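Local coordinates for DUF5348 domain-containing protein (Ruminococcus gnavus, PDB 3NRL) that is of unknown function but folds as a small all-beta DUF5348 domain built on an antiparallel sheet and assembles with a second copy of itself, at residues I20-D23 with L24-Y28. Residues are numbered along the deposited sequence; the frame is centred on the assembly and turned at random.
Sequences IRFD and LESFY
Ile20 takes the amide of Tyr28 on its carbonyl oxygen, O to N 2.9 Å, and the two side chains meet at their CB atoms. Next along strand 17-23, Arg21 lies with Phe27 on one face of the sheet, the two side by side, with guanidinium and ring planes 53° apart and NH1 3.3 Å from CZ of Phe27. A bend at chi3 (-81°) turns the guanidinium back over the hairpin, where NH1 bonds Asp23 O in the guanidinium plane at 3.2 Å and, weakly, Leu24 O. A leucine in place of Arg21 would probably leave the Asp23 and Leu24 carbonyls without their shared donor and make the tip of the hairpin freer to move. Phe22 shows how a classic beta bulge works in a hairpin: Phe22 N and Asp23 N both hydrogen-bond to Ser26 O, at 2.8 and 3.2 Å, so one residue of strand 26-27 faces two. The Phe22 ring, with Ile20 CG2 over one face, brings CE2 to 3.8 Å from Tyr28 CB, while Tyr28 OH is hydrogen-bonded to Glu35. Asp23 packs CB against Ser26 CB at 3.4 Å, and its OD1 receives the Leu24 amide N at 2.9 Å through the anti lone pair.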
loop_
_atom_site.group_PDB
_atom_site.type_symbol
_atom_site.label_atom_id
_atom_site.label_comp_id
_atom_site.label_asym_id
_atom_site.label_seq_id
_atom_site.Cartn_x
_atom_site.Cartn_y
_atom_site.Cartn_z
ATOM N N ILE A 20 2.173 -3.204 -7.644
ATOM C CA ILE A 20 3.127 -2.329 -6.993
ATOM C C ILE A 20 3.050 -0.915 -7.540
ATOM O O ILE A 20 3.131 -0.699 -8.747
ATOM C CB ILE A 20 4.557 -2.842 -7.188
ATOM C CG1 ILE A 20 4.718 -4.203 -6.499
ATOM C CG2 ILE A 20 5.549 -1.829 -6.641
ATOM C CD1 ILE A 20 6.029 -4.879 -6.788
ATOM N N ARG A 21 2.882 0.045 -6.641
ATOM C CA ARG A 21 2.829 1.441 -7.038
ATOM C C ARG A 21 4.220 2.030 -6.825
ATOM O O ARG A 21 4.706 2.094 -5.693
ATOM C CB ARG A 21 1.822 2.213 -6.192
ATOM C CG ARG A 21 1.889 3.708 -6.452
ATOM C CD ARG A 21 1.484 4.502 -5.229
ATOM N NE ARG A 21 0.038 4.607 -5.091
ATOM C CZ ARG A 21 -0.747 5.192 -5.988
ATOM N NH1 ARG A 21 -0.210 5.713 -7.083
ATOM N NH2 ARG A 21 -2.058 5.272 -5.781
ATOM N N PHE A 22 4.854 2.460 -7.912
ATOM C CA PHE A 22 6.190 3.037 -7.836
ATOM C C PHE A 22 6.147 4.554 -7.723
ATOM O O PHE A 22 6.963 5.159 -7.030
ATOM C CB PHE A 22 7.002 2.663 -9.076
ATOM C CG PHE A 22 7.311 1.201 -9.185
ATOM C CD1 PHE A 22 8.100 0.570 -8.232
ATOM C CD2 PHE A 22 6.829 0.456 -10.254
ATOM C CE1 PHE A 22 8.407 -0.785 -8.342
ATOM C CE2 PHE A 22 7.128 -0.898 -10.374
ATOM C CZ PHE A 22 7.919 -1.520 -9.416
ATOM N N ASP A 23 5.191 5.162 -8.411
ATOM C CA ASP A 23 5.061 6.610 -8.408
ATOM C C ASP A 23 3.589 6.974 -8.306
ATOM O O ASP A 23 2.724 6.100 -8.331
ATOM C CB ASP A 23 5.651 7.179 -9.703
ATOM C CG ASP A 23 6.430 8.453 -9.479
ATOM O OD1 ASP A 23 5.866 9.402 -8.894
ATOM O OD2 ASP A 23 7.608 8.507 -9.894
ATOM N N LEU A 24 3.307 8.266 -8.198
ATOM C CA LEU A 24 1.933 8.736 -8.096
ATOM C C LEU A 24 1.067 8.118 -9.198
ATOM O O LEU A 24 -0.090 7.765 -8.964
ATOM C CB LEU A 24 1.902 10.265 -8.188
ATOM C CG LEU A 24 0.588 10.964 -7.841
ATOM C CD1 LEU A 24 0.126 10.538 -6.457
ATOM C CD2 LEU A 24 0.785 12.473 -7.897
ATOM N N GLU A 25 1.633 7.976 -10.392
ATOM C CA GLU A 25 0.903 7.394 -11.515
ATOM C C GLU A 25 1.737 6.385 -12.300
ATOM O O GLU A 25 1.686 6.340 -13.528
ATOM C CB GLU A 25 0.411 8.495 -12.457
ATOM C CG GLU A 25 -0.816 9.237 -11.953
ATOM C CD GLU A 25 -1.993 8.309 -11.701
ATOM O OE1 GLU A 25 -2.356 7.541 -12.619
ATOM O OE2 GLU A 25 -2.558 8.350 -10.587
ATOM N N SER A 26 2.502 5.574 -11.579
ATOM C CA SER A 26 3.345 4.556 -12.196
ATOM C C SER A 26 3.149 3.253 -11.430
ATOM O O SER A 26 3.507 3.163 -10.255
ATOM C CB SER A 26 4.811 4.986 -12.135
ATOM O OG SER A 26 5.658 3.974 -12.649
ATOM N N PHE A 27 2.579 2.254 -12.102
ATOM C CA PHE A 27 2.303 0.957 -11.491
ATOM C C PHE A 27 3.015 -0.169 -12.234
ATOM O O PHE A 27 3.323 -0.040 -13.419
ATOM C CB PHE A 27 0.793 0.701 -11.500
ATOM C CG PHE A 27 0.001 1.718 -10.726
ATOM C CD1 PHE A 27 -0.422 1.449 -9.429
ATOM C CD2 PHE A 27 -0.313 2.952 -11.288
ATOM C CE1 PHE A 27 -1.145 2.388 -8.701
ATOM C CE2 PHE A 27 -1.037 3.902 -10.567
ATOM C CZ PHE A 27 -1.455 3.620 -9.269
ATOM N N TYR A 28 3.270 -1.275 -11.541
ATOM C CA TYR A 28 3.947 -2.415 -12.156
ATOM C C TYR A 28 3.048 -3.089 -13.194
ATOM O O TYR A 28 3.527 -3.569 -14.222
ATOM C CB TYR A 28 4.361 -3.431 -11.086
ATOM C CG TYR A 28 5.100 -4.628 -11.640
ATOM C CD1 TYR A 28 6.365 -4.488 -12.209
ATOM C CD2 TYR A 28 4.525 -5.896 -11.621
ATOM C CE1 TYR A 28 7.038 -5.582 -12.747
ATOM C CE2 TYR A 28 5.189 -6.997 -12.156
ATOM C CZ TYR A 28 6.442 -6.833 -12.717
ATOM O OH TYR A 28 7.098 -7.908 -13.267
#